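Autophagy-related protein 9 (PDB 7D0I) scrambles phospholipids between membrane leaflets as a homotrimer with a central pore, supplying membrane for the growing autophagosome. Local coordinates at residues N348-A352 with Y648-A653; W463-E467 with F575-M579. The protein carries 1 engineered substitution. All blocks are in the same frame, centred on the assembly; numbering follows the deposited sequence.

Contact 1: residues N348-A352 with Y648-A653; sequences NYFIA and YVCSYA
One turn of helix 345-355, closed by Ala-352 N to Asn-348 O at 3.0 Å, presents Asn-348, Tyr-349 (chi1 m) and Ala-352 to a short strand end and the turn that follows it. The chain bends at Tyr-648, whose side chain leads away to a cation-pi contact with Arg-399. Val-649 is extended and pairs through its backbone with Ile-641; its O lies 3.3 Å from Tyr-349 OH, a hydroxyl hydrogen-bonded to Thr-640. Strand 647-650 is thus the second arm of an antiparallel beta hairpin with strand 640-643, and the helix packs on its outgoing end. Cys-650, CA 5.9 Å from that of Tyr-349, lays its CB over the tyrosine face, 4.0 Å from the ring centroid (CH-pi). With chi1 t, its SG stands obliquely 4.6 Å from the same centroid and 3.7 Å from Ala-352 CB. Residues 651-653 turn with helical phi/psi, and Ser-651 packs on Ile-641 of the second subunit. Tyr-652 (chi1 m) has its N-H hydrogen-bonded to Cys-650 SG (N to SG 3.6 Å) and sets CD2 3.7 Å from Ala-352 CB. Ala-653 CB meets Asn-348 ND2 at 3.6 Å; that amide is hydrogen-bonded to Asn-469.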
loop_
_atom_site.group_PDB
_atom_site.type_symbol
_atom_site.label_atom_id
_atom_site.label_comp_id
_atom_site.label_asym_id
_atom_site.label_seq_id
_atom_site.Cartn_x
_atom_site.Cartn_y
_atom_site.Cartn_z
ATOM N N ASN A 348 15.628 16.506 -30.088
ATOM C CA ASN A 348 14.188 16.577 -29.893
ATOM C C ASN A 348 13.484 17.001 -31.172
ATOM O O ASN A 348 12.435 16.450 -31.522
ATOM C CB ASN A 348 13.860 17.532 -28.757
ATOM C CG ASN A 348 14.204 16.963 -27.414
ATOM O OD1 ASN A 348 14.267 15.758 -27.247
ATOM N ND2 ASN A 348 14.421 17.826 -26.442
ATOM N N TYR A 349 14.047 17.963 -31.894
ATOM C CA TYR A 349 13.477 18.323 -33.184
ATOM C C TYR A 349 13.551 17.165 -34.158
ATOM O O TYR A 349 12.653 16.986 -34.979
ATOM C CB TYR A 349 14.191 19.537 -33.761
ATOM C CG TYR A 349 13.760 20.842 -33.165
ATOM C CD1 TYR A 349 12.525 21.383 -33.457
ATOM C CD2 TYR A 349 14.592 21.546 -32.324
ATOM C CE1 TYR A 349 12.131 22.573 -32.921
ATOM C CE2 TYR A 349 14.209 22.740 -31.786
ATOM C CZ TYR A 349 12.979 23.249 -32.086
ATOM O OH TYR A 349 12.597 24.445 -31.543
ATOM N N PHE A 350 14.612 16.365 -34.084
ATOM C CA PHE A 350 14.723 15.210 -34.969
ATOM C C PHE A 350 13.667 14.164 -34.640
ATOM O O PHE A 350 13.019 13.620 -35.539
ATOM C CB PHE A 350 16.120 14.613 -34.872
ATOM C CG PHE A 350 16.433 13.630 -35.949
ATOM C CD1 PHE A 350 17.012 14.040 -37.123
ATOM C CD2 PHE A 350 16.158 12.292 -35.785
ATOM C CE1 PHE A 350 17.304 13.141 -38.107
ATOM C CE2 PHE A 350 16.450 11.395 -36.772
ATOM C CZ PHE A 350 17.020 11.819 -37.928
ATOM N N ILE A 351 13.495 13.853 -33.356
ATOM C CA ILE A 351 12.455 12.919 -32.939
ATOM C C ILE A 351 11.094 13.400 -33.404
ATOM O O ILE A 351 10.258 12.605 -33.845
ATOM C CB ILE A 351 12.482 12.735 -31.412
ATOM C CG1 ILE A 351 13.812 12.167 -30.958
ATOM C CG2 ILE A 351 11.390 11.812 -30.975
ATOM C CD1 ILE A 351 14.016 12.284 -29.491
ATOM N N ALA A 352 10.849 14.707 -33.326
ATOM C CA ALA A 352 9.542 15.238 -33.694
ATOM C C ALA A 352 9.347 15.312 -35.197
ATOM O O ALA A 352 8.214 15.222 -35.668
ATOM C CB ALA A 352 9.350 16.614 -33.078
ATOM N N TYR A 648 14.690 28.313 -26.731
ATOM C CA TYR A 648 13.680 27.821 -27.657
ATOM C C TYR A 648 13.873 26.323 -27.835
ATOM O O TYR A 648 14.879 25.882 -28.395
ATOM C CB TYR A 648 13.769 28.535 -28.999
ATOM C CG TYR A 648 13.362 29.975 -28.947
ATOM C CD1 TYR A 648 12.050 30.332 -28.710
ATOM C CD2 TYR A 648 14.289 30.980 -29.145
ATOM C CE1 TYR A 648 11.673 31.645 -28.665
ATOM C CE2 TYR A 648 13.920 32.297 -29.102
ATOM C CZ TYR A 648 12.611 32.625 -28.861
ATOM O OH TYR A 648 12.242 33.948 -28.817
ATOM N N VAL A 649 12.908 25.545 -27.364
ATOM C CA VAL A 649 12.930 24.103 -27.486
ATOM C C VAL A 649 11.777 23.685 -28.384
ATOM O O VAL A 649 10.923 24.487 -28.749
ATOM C CB VAL A 649 12.839 23.414 -26.117
ATOM C CG1 VAL A 649 13.841 24.015 -25.174
ATOM C CG2 VAL A 649 11.454 23.558 -25.564
ATOM N N CYS A 650 11.773 22.413 -28.758
ATOM C CA CYS A 650 10.643 21.867 -29.486
ATOM C C CYS A 650 9.416 21.884 -28.590
ATOM O O CYS A 650 9.511 21.667 -27.382
ATOM C CB CYS A 650 10.944 20.442 -29.947
ATOM S SG CYS A 650 9.730 19.723 -31.050
ATOM N N SER A 651 8.259 22.162 -29.180
ATOM C CA SER A 651 7.035 22.180 -28.396
ATOM C C SER A 651 6.557 20.789 -28.031
ATOM O O SER A 651 5.679 20.664 -27.177
ATOM C CB SER A 651 5.932 22.903 -29.155
ATOM O OG SER A 651 4.916 21.995 -29.542
ATOM N N TYR A 652 7.085 19.747 -28.665
ATOM C CA TYR A 652 6.716 18.389 -28.295
ATOM C C TYR A 652 7.513 17.899 -27.104
ATOM O O TYR A 652 7.042 17.037 -26.363
ATOM C CB TYR A 652 6.936 17.442 -29.466
ATOM C CG TYR A 652 5.975 17.607 -30.604
ATOM C CD1 TYR A 652 4.709 17.065 -30.542
ATOM C CD2 TYR A 652 6.345 18.273 -31.753
ATOM C CE1 TYR A 652 3.832 17.200 -31.581
ATOM C CE2 TYR A 652 5.476 18.409 -32.800
ATOM C CZ TYR A 652 4.220 17.870 -32.712
ATOM O OH TYR A 652 3.343 18.004 -33.758
ATOM N N ALA A 653 8.722 18.417 -26.922
ATOM C CA ALA A 653 9.545 18.004 -25.800
ATOM C C ALA A 653 8.936 18.409 -24.472
ATOM O O ALA A 653 9.209 17.767 -23.454
ATOM C CB ALA A 653 10.942 18.597 -25.939
#

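Contact 2: residues W463-E467 with F575-M579; sequences WTFRE and FTHYM. With LMN (Lauryl Maltose Neopentyl Glycol), chain G.
Leaving helix 565-576, His-577 takes a positive phi (57°/21°), a left-handed conformation, and its ring meets a carboxylate edge-on: ND1 donates to Glu-467 OE2 at 2.9 Å, with an N-H...O angle of 138°. The facing chain runs from the weakly bonded end of helix 461-464 into loop, extended at Arg-466 and Glu-467. Closest in backbone are Phe-465 and Thr-576, CA to CA 5.8 Å. Two helix ends, both probably on the cytoplasmic side, meet here, the first beside a detergent pocket: Trp-463 CZ2 lies 3.6 Å from LMN OAJ, and Arg-466 NH2 4.0 Å from LMN OAR. Phe-465 (chi1 m) carries Thr-576 CB over its ring face, 4.0 Å from the centroid (CH-pi). Tyr-578 (chi1 t) brings CD2 to 3.5 Å from Phe-465 CE1, the rings oblique at 42°, and takes Thr-464 CG2 over its own face, 3.9 Å from its centroid. Arg-478 joins both sides, hydrogen-bonded to the carbonyls of Phe-465 and Phe-575.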
loop_
_atom_site.group_PDB
_atom_site.type_symbol
_atom_site.label_atom_id
_atom_site.label_comp_id
_atom_site.label_asym_id
_atom_site.label_seq_id
_atom_site.Cartn_x
_atom_site.Cartn_y
_atom_site.Cartn_z
ATOM N N TRP A 463 14.359 5.252 -33.481
ATOM C CA TRP A 463 13.864 6.617 -33.412
ATOM C C TRP A 463 12.369 6.679 -33.172
ATOM O O TRP A 463 11.858 7.740 -32.809
ATOM C CB TRP A 463 14.196 7.375 -34.694
ATOM C CG TRP A 463 15.595 7.856 -34.747
ATOM C CD1 TRP A 463 16.575 7.413 -35.564
ATOM C CD2 TRP A 463 16.181 8.877 -33.936
ATOM N NE1 TRP A 463 17.737 8.093 -35.322
ATOM C CE2 TRP A 463 17.517 9.000 -34.323
ATOM C CE3 TRP A 463 15.699 9.702 -32.919
ATOM C CZ2 TRP A 463 18.380 9.912 -33.734
ATOM C CZ3 TRP A 463 16.558 10.600 -32.336
ATOM C CH2 TRP A 463 17.878 10.700 -32.743
ATOM N N THR A 464 11.665 5.569 -33.374
ATOM C CA THR A 464 10.261 5.484 -33.011
ATOM C C THR A 464 10.087 5.255 -31.521
ATOM O O THR A 464 9.118 5.736 -30.931
ATOM C CB THR A 464 9.596 4.360 -33.792
ATOM O OG1 THR A 464 9.802 4.568 -35.192
ATOM C CG2 THR A 464 8.130 4.343 -33.529
ATOM N N PHE A 465 11.015 4.539 -30.900
ATOM C CA PHE A 465 10.937 4.275 -29.475
ATOM C C PHE A 465 11.491 5.416 -28.644
ATOM O O PHE A 465 11.189 5.495 -27.451
ATOM C CB PHE A 465 11.701 3.002 -29.126
ATOM C CG PHE A 465 11.194 1.772 -29.812
ATOM C CD1 PHE A 465 9.958 1.746 -30.412
ATOM C CD2 PHE A 465 11.959 0.632 -29.841
ATOM C CE1 PHE A 465 9.506 0.619 -31.036
ATOM C CE2 PHE A 465 11.503 -0.494 -30.458
ATOM C CZ PHE A 465 10.278 -0.502 -31.054
ATOM N N ARG A 466 12.285 6.292 -29.240
ATOM C CA ARG A 466 12.979 7.315 -28.479
ATOM C C ARG A 466 11.993 8.326 -27.926
ATOM O O ARG A 466 11.051 8.734 -28.606
ATOM C CB ARG A 466 14.008 8.008 -29.358
ATOM C CG ARG A 466 14.892 8.982 -28.645
ATOM C CD ARG A 466 15.887 8.307 -27.756
ATOM N NE ARG A 466 16.933 9.221 -27.329
ATOM C CZ ARG A 466 18.030 9.460 -28.028
ATOM N NH1 ARG A 466 18.217 8.863 -29.185
ATOM N NH2 ARG A 466 18.931 10.305 -27.580
ATOM N N GLU A 467 12.208 8.718 -26.680
ATOM C CA GLU A 467 11.432 9.760 -26.036
ATOM C C GLU A 467 12.215 11.058 -26.040
ATOM O O GLU A 467 13.424 11.079 -26.255
ATOM C CB GLU A 467 11.080 9.362 -24.608
ATOM C CG GLU A 467 10.124 8.205 -24.537
ATOM C CD GLU A 467 9.887 7.734 -23.137
ATOM O OE1 GLU A 467 10.725 8.031 -22.262
ATOM O OE2 GLU A 467 8.860 7.067 -22.907
ATOM N N PHE A 575 9.159 -1.778 -21.844
ATOM C CA PHE A 575 10.486 -1.283 -22.178
ATOM C C PHE A 575 10.476 -0.370 -23.390
ATOM O O PHE A 575 11.059 0.712 -23.355
ATOM C CB PHE A 575 11.442 -2.443 -22.454
ATOM C CG PHE A 575 11.649 -3.355 -21.296
ATOM C CD1 PHE A 575 12.505 -3.013 -20.277
ATOM C CD2 PHE A 575 11.018 -4.576 -21.246
ATOM C CE1 PHE A 575 12.701 -3.862 -19.225
ATOM C CE2 PHE A 575 11.214 -5.423 -20.198
ATOM C CZ PHE A 575 12.055 -5.067 -19.186
ATOM N N THR A 576 9.842 -0.786 -24.481
ATOM C CA THR A 576 9.862 0.050 -25.672
ATOM C C THR A 576 8.960 1.266 -25.545
ATOM O O THR A 576 9.154 2.238 -26.280
ATOM C CB THR A 576 9.462 -0.752 -26.901
ATOM O OG1 THR A 576 8.088 -1.123 -26.806
ATOM C CG2 THR A 576 10.300 -1.987 -27.003
ATOM N N HIS A 577 7.983 1.239 -24.640
ATOM C CA HIS A 577 7.032 2.328 -24.435
ATOM C C HIS A 577 6.270 2.677 -25.700
ATOM O O HIS A 577 5.727 3.775 -25.812
ATOM C CB HIS A 577 7.715 3.584 -23.893
ATOM C CG HIS A 577 8.389 3.391 -22.575
ATOM N ND1 HIS A 577 9.315 4.281 -22.079
ATOM C CD2 HIS A 577 8.271 2.416 -21.648
ATOM C CE1 HIS A 577 9.742 3.859 -20.905
ATOM N NE2 HIS A 577 9.126 2.731 -20.619
ATOM N N TYR A 578 6.208 1.767 -26.660
ATOM C CA TYR A 578 5.628 2.049 -27.966
ATOM C C TYR A 578 4.500 1.067 -28.224
ATOM O O TYR A 578 4.748 -0.103 -28.523
ATOM C CB TYR A 578 6.683 1.957 -29.061
ATOM C CG TYR A 578 6.123 1.981 -30.456
ATOM C CD1 TYR A 578 5.671 3.161 -31.017
ATOM C CD2 TYR A 578 6.052 0.831 -31.214
ATOM C CE1 TYR A 578 5.163 3.186 -32.283
ATOM C CE2 TYR A 578 5.545 0.853 -32.482
ATOM C CZ TYR A 578 5.105 2.032 -33.015
ATOM O OH TYR A 578 4.601 2.059 -34.288
ATOM N N MET A 579 3.266 1.549 -28.121
ATOM C CA MET A 579 2.076 0.775 -28.468
ATOM C C MET A 579 1.183 1.654 -29.328
ATOM O O MET A 579 0.511 2.556 -28.800
ATOM C CB MET A 579 1.338 0.305 -27.224
ATOM C CG MET A 579 -0.013 -0.333 -27.502
ATOM S SD MET A 579 -0.686 -1.202 -26.073
ATOM C CE MET A 579 -0.500 0.038 -24.800
HETATM C C1 LMN G . 28.469 11.030 -35.939
HETATM O O1 LMN G . 29.347 11.368 -36.855
HETATM C C2 LMN G . 29.160 10.524 -34.658
HETATM O O2 LMN G . 30.066 11.521 -34.198
HETATM C C3 LMN G . 28.142 10.260 -33.598
HETATM O O3 LMN G . 28.838 9.754 -32.409
HETATM C C4 LMN G . 27.109 9.290 -34.007
HETATM O O4 LMN G . 25.989 9.363 -33.020
HETATM C C5 LMN G . 26.543 9.544 -35.368
HETATM O O5 LMN G . 27.568 9.858 -36.397
HETATM C C6 LMN G . 25.746 8.323 -35.830
HETATM O O6 LMN G . 26.318 7.152 -35.294
HETATM C CAA LMN G . 33.957 8.732 -48.119
HETATM C CAB LMN G . 29.375 11.621 -47.918
HETATM O OAI LMN G . 23.053 4.537 -31.842
HETATM O OAJ LMN G . 21.717 9.113 -32.719
HETATM O OAL LMN G . 25.440 17.463 -34.029
HETATM O OAN LMN G . 23.594 13.404 -36.588
HETATM O OAP LMN G . 25.332 14.738 -37.800
HETATM O OAQ LMN G . 25.043 5.363 -29.413
HETATM O OAR LMN G . 21.320 10.963 -30.662
HETATM O OAS LMN G . 26.917 7.329 -28.837
HETATM O OAT LMN G . 24.092 11.395 -29.654
HETATM O OAU LMN G . 25.789 9.851 -30.483
HETATM O OAV LMN G . 24.063 14.180 -31.658
HETATM C CAW LMN G . 34.258 9.059 -46.637
HETATM C CAX LMN G . 28.550 11.212 -46.682
HETATM C CAY LMN G . 33.000 8.748 -45.790
HETATM C CAZ LMN G . 27.478 12.298 -46.430
HETATM C CBA LMN G . 32.653 9.972 -44.902
HETATM C CBB LMN G . 27.762 13.028 -45.089
HETATM C CBC LMN G . 31.148 9.897 -44.512
HETATM C CBD LMN G . 27.162 14.457 -45.182
HETATM C CBE LMN G . 30.739 11.198 -43.758
HETATM C CBF LMN G . 27.826 15.379 -44.122
HETATM C CBG LMN G . 31.824 11.553 -42.696
HETATM C CBH LMN G . 28.009 14.585 -42.799
HETATM C CBI LMN G . 31.273 12.686 -41.769
HETATM C CBJ LMN G . 28.798 15.475 -41.787
HETATM C CBK LMN G . 30.512 12.041 -40.559
HETATM C CBL LMN G . 28.449 15.013 -40.328
HETATM C CBM LMN G . 24.188 5.242 -32.280
HETATM C CBN LMN G . 21.964 10.170 -33.622
HETATM C CBP LMN G . 24.734 16.259 -34.242
HETATM C CBQ LMN G . 30.582 13.018 -39.333
HETATM C CBR LMN G . 28.114 13.584 -39.751
HETATM C CBS LMN G . 28.748 11.675 -38.124
HETATM C CBT LMN G . 29.221 14.173 -37.442
HETATM O OBV LMN G . 27.976 14.879 -37.288
HETATM O OBX LMN G . 26.685 15.512 -35.476
HETATM O OBY LMN G . 24.572 7.646 -32.342
HETATM O OBZ LMN G . 23.136 12.290 -33.608
HETATM O OCB LMN G . 25.463 12.821 -33.719
HETATM C CCC LMN G . 24.344 6.483 -31.449
HETATM C CCD LMN G . 22.142 11.466 -32.876
HETATM C CCF LMN G . 25.709 15.126 -34.423
HETATM C CCH LMN G . 24.931 13.225 -36.003
HETATM C CCJ LMN G . 27.136 14.388 -36.286
HETATM C CCL LMN G . 25.944 13.745 -36.964
HETATM C CCM LMN G . 29.161 13.124 -38.654
HETATM C CCN LMN G . 25.474 6.276 -30.440
HETATM C CCO LMN G . 22.528 11.119 -31.429
HETATM C CCQ LMN G . 24.922 13.819 -34.650
HETATM C CCR LMN G . 25.935 8.216 -32.251
HETATM C CCS LMN G . 24.468 12.196 -32.978
HETATM C CCT LMN G . 25.857 7.568 -29.818
HETATM C CCU LMN G . 23.390 12.108 -30.726
HETATM C CCV LMN G . 26.337 8.563 -30.812
HETATM C CCW LMN G . 24.407 12.785 -31.572
#

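How the contacts relate
From the N terminus the chain first reaches helix 345-355, the opening side of contact 1, and then residues 463-467, which open contact 2. That inner, mainly helical loop closes 108 residues on, at 575-579; the outer one closes at 648-653, after 296 residues, so contact 2 is nested within contact 1. Their centres lie 16 Å apart, and the two early segments bridge the gap. Phe-350 and Ile-351 of helix 345-355 pack against 463-467: Ile-351 CG1 is 3.4 Å from Trp-463 CZ3, and Phe-350 CE2 is 3.6 Å from Trp-463 CE2. Packing thus runs continuously from the hairpin of strands 640-643 and 647-650 through helix 345-355 and segment 463-467 to the end of helix 565-576.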